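Local coordinates for protein PBP5 (Haemophilus influenzae, PDB 3A3J) that removes the C-terminal D-alanine from peptide precursors of the bacterial cell wall, working as a serine D-alanyl-D-alanine carboxypeptidase, at residues S149-M154 against I226-G231; A35-M40 against G210-A215; R31-S36 against G204-A209; Q10-M15 against K243-W248. All coordinates share one frame; numbering follows the deposited sequence.

Contact 1 (S149-M154 against I226-G231)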
loop_
_atom_site.group_PDB
_atom_site.type_symbol
_atom_site.label_atom_id
_atom_site.label_comp_id
_atom_site.label_asym_id
_atom_site.label_seq_id
_atom_site.Cartn_x
_atom_site.Cartn_y
_atom_site.Cartn_z
ATOM N N SER A 149 -8.398 -11.650 3.091
ATOM C CA SER A 149 -7.367 -10.940 2.381
ATOM C C SER A 149 -6.141 -11.768 2.620
ATOM O O SER A 149 -6.210 -12.926 3.131
ATOM C CB SER A 149 -7.200 -9.496 2.876
ATOM O OG SER A 149 -6.432 -8.706 1.945
ATOM N N SER A 150 -5.009 -11.175 2.315
ATOM C CA SER A 150 -3.718 -11.842 2.597
ATOM C C SER A 150 -2.652 -10.771 2.899
ATOM O O SER A 150 -2.834 -9.559 2.604
ATOM C CB SER A 150 -3.322 -12.685 1.378
ATOM O OG SER A 150 -2.802 -11.782 0.410
ATOM N N ALA A 151 -1.506 -11.221 3.437
ATOM C CA ALA A 151 -0.441 -10.327 3.823
ATOM C C ALA A 151 0.018 -9.537 2.640
ATOM O O ALA A 151 0.192 -8.320 2.713
ATOM C CB ALA A 151 0.732 -11.183 4.437
ATOM N N ARG A 152 0.194 -10.205 1.498
ATOM C CA ARG A 152 0.701 -9.491 0.293
ATOM C C ARG A 152 -0.348 -8.522 -0.245
ATOM O O ARG A 152 -0.036 -7.406 -0.669
ATOM C CB ARG A 152 1.066 -10.517 -0.841
ATOM C CG ARG A 152 1.775 -9.821 -2.057
ATOM C CD ARG A 152 1.547 -10.519 -3.369
ATOM N NE ARG A 152 1.939 -11.922 -3.264
ATOM C CZ ARG A 152 3.177 -12.319 -3.569
ATOM N NH1 ARG A 152 3.515 -13.600 -3.479
ATOM N NH2 ARG A 152 4.073 -11.398 -3.977
ATOM N N ASP A 153 -1.614 -8.946 -0.263
ATOM C CA ASP A 153 -2.715 -8.048 -0.770
ATOM C C ASP A 153 -2.847 -6.822 0.131
ATOM O O ASP A 153 -2.967 -5.628 -0.327
ATOM C CB ASP A 153 -4.032 -8.826 -0.850
ATOM C CG ASP A 153 -4.075 -9.772 -2.072
ATOM O OD1 ASP A 153 -3.049 -9.800 -2.818
ATOM O OD2 ASP A 153 -5.129 -10.451 -2.267
ATOM N N MET A 154 -2.703 -7.079 1.427
ATOM C CA MET A 154 -2.731 -5.881 2.371
ATOM C C MET A 154 -1.492 -5.013 2.212
ATOM O O MET A 154 -1.553 -3.798 2.353
ATOM C CB MET A 154 -2.958 -6.365 3.849
ATOM C CG MET A 154 -4.472 -6.743 4.116
ATOM S SD MET A 154 -5.308 -5.194 4.015
ATOM C CE MET A 154 -6.955 -5.777 3.867
ATOM N N ILE A 226 7.082 -1.571 4.146
ATOM C CA ILE A 226 5.780 -1.822 4.620
ATOM C C ILE A 226 5.837 -3.219 5.095
ATOM O O ILE A 226 6.311 -4.089 4.309
ATOM C CB ILE A 226 4.758 -1.728 3.429
ATOM C CG1 ILE A 226 4.657 -0.281 2.992
ATOM C CG2 ILE A 226 3.386 -2.314 3.840
ATOM C CD1 ILE A 226 3.829 -0.172 1.671
ATOM N N SER A 227 5.391 -3.479 6.343
ATOM C CA SER A 227 5.285 -4.863 6.816
ATOM C C SER A 227 3.849 -5.237 7.082
ATOM O O SER A 227 3.054 -4.344 7.397
ATOM C CB SER A 227 6.048 -5.002 8.150
ATOM O OG SER A 227 5.681 -3.966 9.136
ATOM N N VAL A 228 3.548 -6.543 7.065
ATOM C CA VAL A 228 2.264 -7.016 7.409
ATOM C C VAL A 228 2.482 -8.295 8.193
ATOM O O VAL A 228 3.181 -9.159 7.734
ATOM C CB VAL A 228 1.334 -7.331 6.123
ATOM C CG1 VAL A 228 -0.040 -7.765 6.558
ATOM C CG2 VAL A 228 1.249 -6.110 5.183
ATOM N N VAL A 229 1.880 -8.406 9.379
ATOM C CA VAL A 229 1.865 -9.656 10.103
ATOM C C VAL A 229 0.403 -10.045 10.430
ATOM O O VAL A 229 -0.424 -9.188 10.776
ATOM C CB VAL A 229 2.724 -9.543 11.445
ATOM C CG1 VAL A 229 4.149 -9.087 11.103
ATOM C CG2 VAL A 229 2.097 -8.504 12.437
ATOM N N MET A 230 0.095 -11.334 10.340
ATOM C CA MET A 230 -1.219 -11.763 10.573
ATOM C C MET A 230 -1.148 -12.948 11.488
ATOM O O MET A 230 -0.156 -13.681 11.457
ATOM C CB MET A 230 -1.896 -12.152 9.226
ATOM C CG MET A 230 -2.226 -10.952 8.440
ATOM S SD MET A 230 -2.641 -11.228 6.687
ATOM C CE MET A 230 -3.875 -9.940 6.557
ATOM N N GLY A 231 -2.199 -13.144 12.281
ATOM C CA GLY A 231 -2.288 -14.282 13.188
ATOM C C GLY A 231 -1.157 -14.267 14.209
ATOM O O GLY A 231 -0.575 -15.302 14.444
#
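A151 sits across V228 and M230, with its methyl CB 4.1 Å from both V228 CG1 and M230 SD. Those two strand residues alternate with V229, so both point at the start of the helix while V229 points to the other side. V228 lays CG1, which stands anti to the backbone N (chi1 -177°), against A151 and M154 CB, and its CG2 comes to 3.5 Å from the carbonyl O of A151. M230 arrives differently. Its chain runs out extended as far as the sulfur, and M230 SD rests 3.4 Å from A151 N. The chain then bends at chi3 and lays CE along the carbonyl carbon of S150. M230 CE also meets M154, 4.1 Å from M154 CG, and here the two methionine chains cross at about a right angle. M154 is itself bent at chi2, which carries its end away from the strand after CB has passed V228.

No hydrogen bond joins the two segments. Within the first turn, S150 is the N-cap, and S150 OG accepts from D153 N at 3.1 Å in a nearly straight bond (164°). The carbonyl O of S150 accepts from M154 N at 2.7 Å. D153 OD2 and S149 OG turn away to T134.

The pair lies on one face of the central antiparallel sheet. Strand 224-232 runs between strands 11-16 and 210-218: T11 and V13 on one flank lie under A151, while N212 and V214 flank M230 and V228 on the other. S227 and V229 face the opposite way, against helix 235-252.

Contact 2 (A35-M40 against G210-A215)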
loop_
_atom_site.group_PDB
_atom_site.type_symbol
_atom_site.label_atom_id
_atom_site.label_comp_id
_atom_site.label_asym_id
_atom_site.label_seq_id
_atom_site.Cartn_x
_atom_site.Cartn_y
_atom_site.Cartn_z
ATOM N N ALA A 35 -10.308 -8.464 9.374
ATOM C CA ALA A 35 -10.687 -7.826 10.646
ATOM C C ALA A 35 -10.527 -6.344 10.342
ATOM O O ALA A 35 -10.847 -5.956 9.221
ATOM C CB ALA A 35 -9.799 -8.265 11.749
ATOM N N SER A 36 -10.109 -5.492 11.289
ATOM C CA SER A 36 -10.022 -4.071 10.941
ATOM C C SER A 36 -9.051 -3.631 9.807
ATOM O O SER A 36 -9.020 -2.443 9.440
ATOM C CB SER A 36 -9.740 -3.232 12.171
ATOM O OG SER A 36 -10.998 -2.912 12.815
ATOM N N LEU A 37 -8.252 -4.529 9.226
ATOM C CA LEU A 37 -7.378 -4.017 8.088
ATOM C C LEU A 37 -8.333 -3.732 6.908
ATOM O O LEU A 37 -8.047 -2.900 5.982
ATOM C CB LEU A 37 -6.375 -5.072 7.667
ATOM C CG LEU A 37 -5.446 -5.611 8.759
ATOM C CD1 LEU A 37 -4.520 -6.728 8.204
ATOM C CD2 LEU A 37 -4.688 -4.481 9.326
ATOM N N THR A 38 -9.543 -4.333 6.991
ATOM C CA THR A 38 -10.617 -3.989 5.999
ATOM C C THR A 38 -10.791 -2.496 5.861
ATOM O O THR A 38 -11.029 -1.966 4.721
ATOM C CB THR A 38 -11.977 -4.642 6.376
ATOM O OG1 THR A 38 -11.788 -6.074 6.427
ATOM C CG2 THR A 38 -13.066 -4.255 5.308
ATOM N N LYS A 39 -10.683 -1.782 6.999
ATOM C CA LYS A 39 -10.836 -0.286 6.967
ATOM C C LYS A 39 -9.850 0.483 6.101
ATOM O O LYS A 39 -10.063 1.682 5.784
ATOM C CB LYS A 39 -10.843 0.300 8.396
ATOM C CG LYS A 39 -12.106 -0.205 9.139
ATOM C CD LYS A 39 -11.988 -0.081 10.637
ATOM C CE LYS A 39 -13.329 -0.466 11.349
ATOM N NZ LYS A 39 -13.249 -1.885 11.699
ATOM N N MET A 40 -8.707 -0.134 5.825
ATOM C CA MET A 40 -7.763 0.466 4.855
ATOM C C MET A 40 -8.417 0.616 3.449
ATOM O O MET A 40 -8.347 1.666 2.868
ATOM C CB MET A 40 -6.501 -0.460 4.735
ATOM C CG MET A 40 -5.488 -0.141 5.868
ATOM S SD MET A 40 -4.232 -1.381 5.966
ATOM C CE MET A 40 -3.618 -1.770 4.288
ATOM N N GLY A 210 -5.747 -14.589 15.587
ATOM C CA GLY A 210 -4.913 -13.677 16.349
ATOM C C GLY A 210 -5.019 -12.216 15.937
ATOM O O GLY A 210 -6.105 -11.750 15.444
ATOM N N TYR A 211 -3.887 -11.510 16.126
ATOM C CA TYR A 211 -3.723 -10.073 15.952
ATOM C C TYR A 211 -2.937 -9.714 14.674
ATOM O O TYR A 211 -2.032 -10.443 14.260
ATOM C CB TYR A 211 -2.976 -9.477 17.143
ATOM C CG TYR A 211 -3.809 -9.527 18.433
ATOM C CD1 TYR A 211 -4.671 -8.491 18.760
ATOM C CD2 TYR A 211 -3.757 -10.636 19.271
ATOM C CE1 TYR A 211 -5.493 -8.571 19.926
ATOM C CE2 TYR A 211 -4.571 -10.722 20.466
ATOM C CZ TYR A 211 -5.420 -9.710 20.763
ATOM O OH TYR A 211 -6.202 -9.812 21.907
ATOM N N ASN A 212 -3.251 -8.578 14.057
ATOM C CA ASN A 212 -2.575 -8.290 12.826
ATOM C C ASN A 212 -2.234 -6.823 12.756
ATOM O O ASN A 212 -2.753 -5.992 13.534
ATOM C CB ASN A 212 -3.421 -8.841 11.606
ATOM C CG ASN A 212 -4.758 -8.128 11.432
ATOM O OD1 ASN A 212 -4.933 -6.949 11.789
ATOM N ND2 ASN A 212 -5.676 -8.803 10.805
ATOM N N LEU A 213 -1.290 -6.467 11.913
ATOM C CA LEU A 213 -0.919 -5.062 11.864
ATOM C C LEU A 213 -0.272 -4.813 10.533
ATOM O O LEU A 213 0.447 -5.638 10.064
ATOM C CB LEU A 213 0.125 -4.766 12.970
ATOM C CG LEU A 213 0.919 -3.448 12.948
ATOM C CD1 LEU A 213 0.029 -2.265 13.019
ATOM C CD2 LEU A 213 2.092 -3.314 14.013
ATOM N N VAL A 214 -0.523 -3.662 9.934
ATOM C CA VAL A 214 0.146 -3.238 8.754
ATOM C C VAL A 214 0.961 -2.019 9.136
ATOM O O VAL A 214 0.415 -1.050 9.614
ATOM C CB VAL A 214 -0.902 -2.894 7.647
ATOM C CG1 VAL A 214 -0.188 -2.319 6.407
ATOM C CG2 VAL A 214 -1.563 -4.165 7.246
ATOM N N ALA A 215 2.274 -2.061 8.988
ATOM C CA ALA A 215 3.071 -0.920 9.411
ATOM C C ALA A 215 3.920 -0.450 8.254
ATOM O O ALA A 215 4.256 -1.216 7.365
ATOM C CB ALA A 215 3.963 -1.292 10.670
#
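L37 and M40 pack on N212 and V214 in a buried helix-on-sheet contact, right behind the catalytic serine. The fold is that of the penicillin-binding proteins and serine beta-lactamases: S36 and K39 belong to the SxxK motif at the head of helix 38-51, and strand 210-218 pairs with strand 197-206, which carries the substrate-binding K202.

L37 and N212 reach toward each other tip to tip. The branched end of L37 lies against one face of the carboxamide, with CG 3.4 Å from N212 OD1 and CD1 3.5 Å from N212 ND2. N212 has its CG between the backbone N and carbonyl carbon (chi1 66°), which raises the amide off the strand, and ND2 is tied by a hydrogen bond to P34 O.

In the same turn as L37, S36 OG takes a hydrogen bond of 2.7 Å from K39 NZ, the proposed proton acceptor, whose NZ is also hydrogen-bonded to H140 O. The start of this turn is held at A35 O, which accepts from both T38 N and T38 OG1.

Farther along the strand the contact becomes purely apolar. L37 CD2 lies 3.8 Å from V214 CG2. M40 sets its SD 4.0 Å from V214 CB, and the bend at chi3 turns M40 CE to V214 CG1.

Contact 3 (R31-S36 against G204-A209)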
loop_
_atom_site.group_PDB
_atom_site.type_symbol
_atom_site.label_atom_id
_atom_site.label_comp_id
_atom_site.label_asym_id
_atom_site.label_seq_id
_atom_site.Cartn_x
_atom_site.Cartn_y
_atom_site.Cartn_z
ATOM N N ARG A 31 -4.980 -17.052 2.658
ATOM C CA ARG A 31 -6.150 -16.217 3.005
ATOM C C ARG A 31 -6.383 -16.101 4.537
ATOM O O ARG A 31 -6.316 -17.089 5.281
ATOM C CB ARG A 31 -7.422 -16.742 2.309
ATOM C CG ARG A 31 -7.304 -16.542 0.819
ATOM C CD ARG A 31 -8.335 -17.242 0.032
ATOM N NE ARG A 31 -8.255 -16.742 -1.341
ATOM C CZ ARG A 31 -9.255 -16.823 -2.226
ATOM N NH1 ARG A 31 -10.387 -17.408 -1.878
ATOM N NH2 ARG A 31 -9.126 -16.319 -3.456
ATOM N N GLN A 32 -6.659 -14.881 4.971
ATOM C CA GLN A 32 -6.789 -14.550 6.352
ATOM C C GLN A 32 -7.988 -13.623 6.516
ATOM O O GLN A 32 -8.297 -12.814 5.624
ATOM C CB GLN A 32 -5.538 -13.772 6.802
ATOM C CG GLN A 32 -4.342 -14.644 7.076
ATOM C CD GLN A 32 -4.423 -15.224 8.446
ATOM O OE1 GLN A 32 -4.954 -14.606 9.344
ATOM N NE2 GLN A 32 -3.915 -16.398 8.613
ATOM N N TYR A 33 -8.650 -13.723 7.670
ATOM C CA TYR A 33 -9.708 -12.760 8.034
ATOM C C TYR A 33 -9.084 -11.402 8.244
ATOM O O TYR A 33 -8.215 -11.270 9.083
ATOM C CB TYR A 33 -10.423 -13.205 9.315
ATOM C CG TYR A 33 -11.296 -14.402 9.112
ATOM C CD1 TYR A 33 -12.697 -14.284 9.113
ATOM C CD2 TYR A 33 -10.727 -15.653 8.847
ATOM C CE1 TYR A 33 -13.506 -15.403 8.883
ATOM C CE2 TYR A 33 -11.509 -16.754 8.642
ATOM C CZ TYR A 33 -12.895 -16.629 8.673
ATOM O OH TYR A 33 -13.656 -17.748 8.471
ATOM N N PRO A 34 -9.498 -10.378 7.478
ATOM C CA PRO A 34 -8.748 -9.111 7.597
ATOM C C PRO A 34 -9.089 -8.290 8.843
ATOM O O PRO A 34 -8.257 -7.451 9.275
ATOM C CB PRO A 34 -9.142 -8.336 6.344
ATOM C CG PRO A 34 -10.541 -8.864 6.024
ATOM C CD PRO A 34 -10.529 -10.326 6.416
ATOM N N ALA A 35 -10.308 -8.464 9.374
ATOM C CA ALA A 35 -10.687 -7.826 10.646
ATOM C C ALA A 35 -10.527 -6.344 10.342
ATOM O O ALA A 35 -10.847 -5.956 9.221
ATOM C CB ALA A 35 -9.799 -8.265 11.749
ATOM N N SER A 36 -10.109 -5.492 11.289
ATOM C CA SER A 36 -10.022 -4.071 10.941
ATOM C C SER A 36 -9.051 -3.631 9.807
ATOM O O SER A 36 -9.020 -2.443 9.440
ATOM C CB SER A 36 -9.740 -3.232 12.171
ATOM O OG SER A 36 -10.998 -2.912 12.815
ATOM N N GLY A 204 -5.567 -4.778 13.698
ATOM C CA GLY A 204 -6.797 -5.545 13.693
ATOM C C GLY A 204 -6.597 -6.791 14.536
ATOM O O GLY A 204 -5.456 -7.102 14.963
ATOM N N HIS A 205 -7.690 -7.511 14.772
ATOM C CA HIS A 205 -7.650 -8.779 15.513
ATOM C C HIS A 205 -8.863 -9.593 15.120
ATOM O O HIS A 205 -9.958 -9.051 14.903
ATOM C CB HIS A 205 -7.583 -8.530 17.058
ATOM C CG HIS A 205 -8.710 -7.696 17.608
ATOM N ND1 HIS A 205 -9.937 -8.235 17.964
ATOM C CD2 HIS A 205 -8.807 -6.360 17.823
ATOM C CE1 HIS A 205 -10.745 -7.266 18.338
ATOM N NE2 HIS A 205 -10.076 -6.117 18.291
ATOM N N THR A 206 -8.713 -10.901 15.040
ATOM C CA THR A 206 -9.855 -11.753 14.797
ATOM C C THR A 206 -9.667 -13.002 15.624
ATOM O O THR A 206 -8.548 -13.513 15.702
ATOM C CB THR A 206 -9.908 -12.190 13.300
ATOM O OG1 THR A 206 -10.785 -13.312 13.174
ATOM C CG2 THR A 206 -8.509 -12.626 12.827
ATOM N N SER A 207 -10.722 -13.503 16.257
ATOM C CA SER A 207 -10.644 -14.803 16.915
ATOM C C SER A 207 -10.300 -15.945 15.992
ATOM O O SER A 207 -10.022 -17.043 16.509
ATOM C CB SER A 207 -11.985 -15.180 17.535
ATOM O OG SER A 207 -12.351 -14.195 18.480
ATOM N N GLN A 208 -10.361 -15.781 14.654
ATOM C CA GLN A 208 -9.952 -16.938 13.769
ATOM C C GLN A 208 -8.442 -17.155 13.786
ATOM O O GLN A 208 -7.981 -18.225 13.401
ATOM C CB GLN A 208 -10.333 -16.768 12.307
ATOM C CG GLN A 208 -11.801 -16.595 12.053
ATOM C CD GLN A 208 -12.546 -17.816 12.409
ATOM O OE1 GLN A 208 -12.019 -18.917 12.301
ATOM N NE2 GLN A 208 -13.772 -17.655 12.854
ATOM N N ALA A 209 -7.650 -16.148 14.177
ATOM C CA ALA A 209 -6.198 -16.336 13.951
ATOM C C ALA A 209 -5.273 -15.660 14.946
ATOM O O ALA A 209 -4.119 -16.068 15.042
ATOM C CB ALA A 209 -5.821 -15.899 12.532
HETATM O O HOH W 1 -9.969 -5.777 14.179
#
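The backbone N-H groups of S36 and H205 probably form the oxyanion hole, as in related enzymes: one water accepts from S36 N and from H205 N, 2.9 Å to each, where the carbonyl oxygen of a substrate would probably sit. The serine loop and the strand edge come very near each other here, with S36 CA only 4.5 Å from G204 CA. The lack of a side chain at G204 leaves room for that approach, and S36 CB rests 4.0 Å from the same G204 CA. Next to it the methyl of A35 leans on the strand backbone, its CB 3.3 Å from H205 O.

The strand portion is the end of 197-206, where K202, T203 and G204 form the KTG motif of penicillin-recognising enzymes. Past it the chain leaves the sheet through an ST turn: T206 OG1 accepts from Q208 N at 2.9 Å and has a second hydrogen bond, to D143 OD2, so this buried hydroxyl is held by two hydrogen bonds. CB of Y33 packs against the same threonine.

The turn brings Q208 under the ring of Y33. With CG anti to its carbonyl carbon (chi1 -59°), Q208 lays CG over the centre of one face, 3.4 Å from the centroid of the Y33 ring and 9° off the normal, a CH-pi contact. The bend at chi2 turns the amide along the ring, over its CZ-OH end, the two planes 25° apart. Deeper in, Q32 folds back at chi2 and rests OE1 3.5 Å from A209 CB, while its NE2 is hydrogen-bonded to Q10 OE1.

Contact 4 (Q10-M15 against K243-W248)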
loop_
_atom_site.group_PDB
_atom_site.type_symbol
_atom_site.label_atom_id
_atom_site.label_comp_id
_atom_site.label_asym_id
_atom_site.label_seq_id
_atom_site.Cartn_x
_atom_site.Cartn_y
_atom_site.Cartn_z
ATOM N N GLN A 10 1.366 -16.074 11.873
ATOM C CA GLN A 10 0.917 -17.119 10.983
ATOM C C GLN A 10 1.345 -16.781 9.578
ATOM O O GLN A 10 1.699 -17.666 8.812
ATOM C CB GLN A 10 -0.596 -17.264 11.062
ATOM C CG GLN A 10 -1.128 -17.765 12.394
ATOM C CD GLN A 10 -2.597 -18.278 12.249
ATOM O OE1 GLN A 10 -3.233 -18.097 11.212
ATOM N NE2 GLN A 10 -3.119 -18.893 13.289
ATOM N N THR A 11 1.389 -15.490 9.252
ATOM C CA THR A 11 1.574 -15.041 7.894
ATOM C C THR A 11 2.228 -13.694 8.042
ATOM O O THR A 11 1.957 -13.033 9.037
ATOM C CB THR A 11 0.148 -14.767 7.287
ATOM O OG1 THR A 11 -0.429 -15.976 6.806
ATOM C CG2 THR A 11 0.153 -13.751 6.292
ATOM N N TYR A 12 3.047 -13.268 7.069
ATOM C CA TYR A 12 3.608 -11.955 7.056
ATOM C C TYR A 12 4.328 -11.629 5.770
ATOM O O TYR A 12 4.709 -12.509 4.989
ATOM C CB TYR A 12 4.606 -11.804 8.210
ATOM C CG TYR A 12 5.873 -12.678 8.157
ATOM C CD1 TYR A 12 7.013 -12.288 7.436
ATOM C CD2 TYR A 12 5.926 -13.837 8.860
ATOM C CE1 TYR A 12 8.189 -13.094 7.440
ATOM C CE2 TYR A 12 7.022 -14.587 8.889
ATOM C CZ TYR A 12 8.157 -14.239 8.197
ATOM O OH TYR A 12 9.218 -15.111 8.274
ATOM N N VAL A 13 4.567 -10.365 5.538
ATOM C CA VAL A 13 5.277 -10.026 4.347
ATOM C C VAL A 13 6.023 -8.760 4.718
ATOM O O VAL A 13 5.533 -8.000 5.574
ATOM C CB VAL A 13 4.307 -9.753 3.149
ATOM C CG1 VAL A 13 3.914 -8.315 3.115
ATOM C CG2 VAL A 13 4.992 -10.037 1.859
ATOM N N LEU A 14 7.208 -8.544 4.121
ATOM C CA LEU A 14 7.878 -7.268 4.239
ATOM C C LEU A 14 8.191 -6.854 2.798
ATOM O O LEU A 14 8.619 -7.718 2.002
ATOM C CB LEU A 14 9.226 -7.451 4.961
ATOM C CG LEU A 14 10.134 -6.188 5.024
ATOM C CD1 LEU A 14 9.388 -5.101 5.867
ATOM C CD2 LEU A 14 11.526 -6.429 5.677
ATOM N N MET A 15 8.060 -5.573 2.441
ATOM C CA MET A 15 8.184 -5.221 1.035
ATOM C C MET A 15 8.687 -3.798 0.970
ATOM O O MET A 15 8.262 -2.979 1.763
ATOM C CB MET A 15 6.806 -5.388 0.319
ATOM C CG MET A 15 6.631 -4.539 -0.943
ATOM S SD MET A 15 4.916 -4.360 -1.648
ATOM C CE MET A 15 4.627 -2.636 -1.518
ATOM N N LYS A 243 8.324 -4.539 14.174
ATOM C CA LYS A 243 9.588 -3.815 14.355
ATOM C C LYS A 243 10.778 -4.724 13.986
ATOM O O LYS A 243 11.725 -4.286 13.360
ATOM C CB LYS A 243 9.691 -3.297 15.792
ATOM C CG LYS A 243 10.955 -2.505 16.046
ATOM C CD LYS A 243 10.832 -1.600 17.280
ATOM C CE LYS A 243 12.259 -1.218 17.745
ATOM N NZ LYS A 243 12.307 0.007 18.636
ATOM N N LYS A 244 10.697 -6.003 14.314
ATOM C CA LYS A 244 11.726 -6.939 13.900
ATOM C C LYS A 244 11.897 -6.995 12.350
ATOM O O LYS A 244 13.041 -7.039 11.812
ATOM C CB LYS A 244 11.420 -8.343 14.427
ATOM C CG LYS A 244 11.996 -8.643 15.843
ATOM C CD LYS A 244 11.791 -10.090 16.293
ATOM C CE LYS A 244 11.504 -10.182 17.821
ATOM N NZ LYS A 244 11.029 -11.546 18.097
ATOM N N LEU A 245 10.771 -7.104 11.630
ATOM C CA LEU A 245 10.814 -7.100 10.161
ATOM C C LEU A 245 11.390 -5.801 9.646
ATOM O O LEU A 245 12.292 -5.806 8.792
ATOM C CB LEU A 245 9.425 -7.297 9.582
ATOM C CG LEU A 245 9.046 -8.767 9.680
ATOM C CD1 LEU A 245 7.513 -8.868 9.399
ATOM C CD2 LEU A 245 9.822 -9.599 8.613
ATOM N N LEU A 246 10.903 -4.682 10.164
ATOM C CA LEU A 246 11.317 -3.429 9.613
ATOM C C LEU A 246 12.867 -3.222 9.806
ATOM O O LEU A 246 13.575 -2.887 8.849
ATOM C CB LEU A 246 10.500 -2.308 10.223
ATOM C CG LEU A 246 8.990 -2.394 9.917
ATOM C CD1 LEU A 246 8.249 -1.320 10.728
ATOM C CD2 LEU A 246 8.725 -2.223 8.394
ATOM N N GLN A 247 13.359 -3.416 11.037
ATOM C CA GLN A 247 14.783 -3.230 11.378
ATOM C C GLN A 247 15.689 -4.182 10.624
ATOM O O GLN A 247 16.731 -3.782 10.172
ATOM C CB GLN A 247 15.022 -3.358 12.887
ATOM C CG GLN A 247 14.494 -2.175 13.698
ATOM C CD GLN A 247 14.653 -2.463 15.204
ATOM O OE1 GLN A 247 14.690 -3.646 15.632
ATOM N NE2 GLN A 247 14.791 -1.405 15.991
ATOM N N TRP A 248 15.287 -5.431 10.464
ATOM C CA TRP A 248 16.018 -6.324 9.602
ATOM C C TRP A 248 16.061 -5.778 8.204
ATOM O O TRP A 248 17.076 -5.924 7.464
ATOM C CB TRP A 248 15.293 -7.642 9.535
ATOM C CG TRP A 248 15.965 -8.705 8.722
ATOM C CD1 TRP A 248 17.052 -9.462 9.098
ATOM C CD2 TRP A 248 15.578 -9.189 7.417
ATOM N NE1 TRP A 248 17.343 -10.386 8.133
ATOM C CE2 TRP A 248 16.472 -10.236 7.079
ATOM C CE3 TRP A 248 14.582 -8.834 6.498
ATOM C CZ2 TRP A 248 16.397 -10.921 5.862
ATOM C CZ3 TRP A 248 14.494 -9.517 5.312
ATOM C CH2 TRP A 248 15.392 -10.564 5.001
#
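L14 holds its CG anti to the backbone N (chi1 174°), which sends both methyls up from the strand into the side of helix 243-248; Y12, two residues earlier, has CG in the crowded position between N and carbonyl carbon (chi1 65°), and this stands its ring beside L245. The leucine's methyls split between neighbours. L14 CD1 meets L246 CD2 at 3.9 Å, crossing it at a slant. L14 CD2 goes the other way, pressing to 3.3 Å from the carbonyl O of L245. The same L14 CD2 touches the indole of W248 in its plane, at the edge, 4.0 Å from W248 CE3. L245 reaches toward the start of the strand: its CD2 lies 4.3 Å from L14 CB, and its CD1 reaches 4.0 Å from Y12 CD1, approaching that ring obliquely.

Strand and helix run in nearly the same direction, their axes 29° apart with a closest approach of 9.2 Å; Y12 and L14 both lie along L245, and L14 also reaches L246 and W248. This is helix 235-252 packed on the face of the central sheet away from helix 151-164, to which V13 points.

No hydrogen bond crosses the contact. The indole N-H of W248 is used elsewhere, on T3 O, and K243 and K244 make their salt bridges off the strand, with D193 and E241. The contact therefore rests on apolar packing, leucine on leucine and leucine on the rings of Y12 and W248, away from the charged lysine ends.

All four contacts involve the central antiparallel sheet of the transpeptidase-like domain. Contacts 1, 2 and 3 gather on one face and edge: the centres of 2 and 3 are about 7 Å apart, those of 1 and 2 about 8 Å. Contact 4 lies on the opposite face, its centre about 10 Å from that of contact 1 and about 18 Å from that of contact 3. Along the chain, segments 10-15, 31-40 and 149-154 come first, and their partners follow from 204 to 248, so early and late parts of the chain are interleaved. Contacts 2 and 3 share A35 and S36, and they place the serine, at the head of helix 38-51, beside strands 197-206 and 210-218.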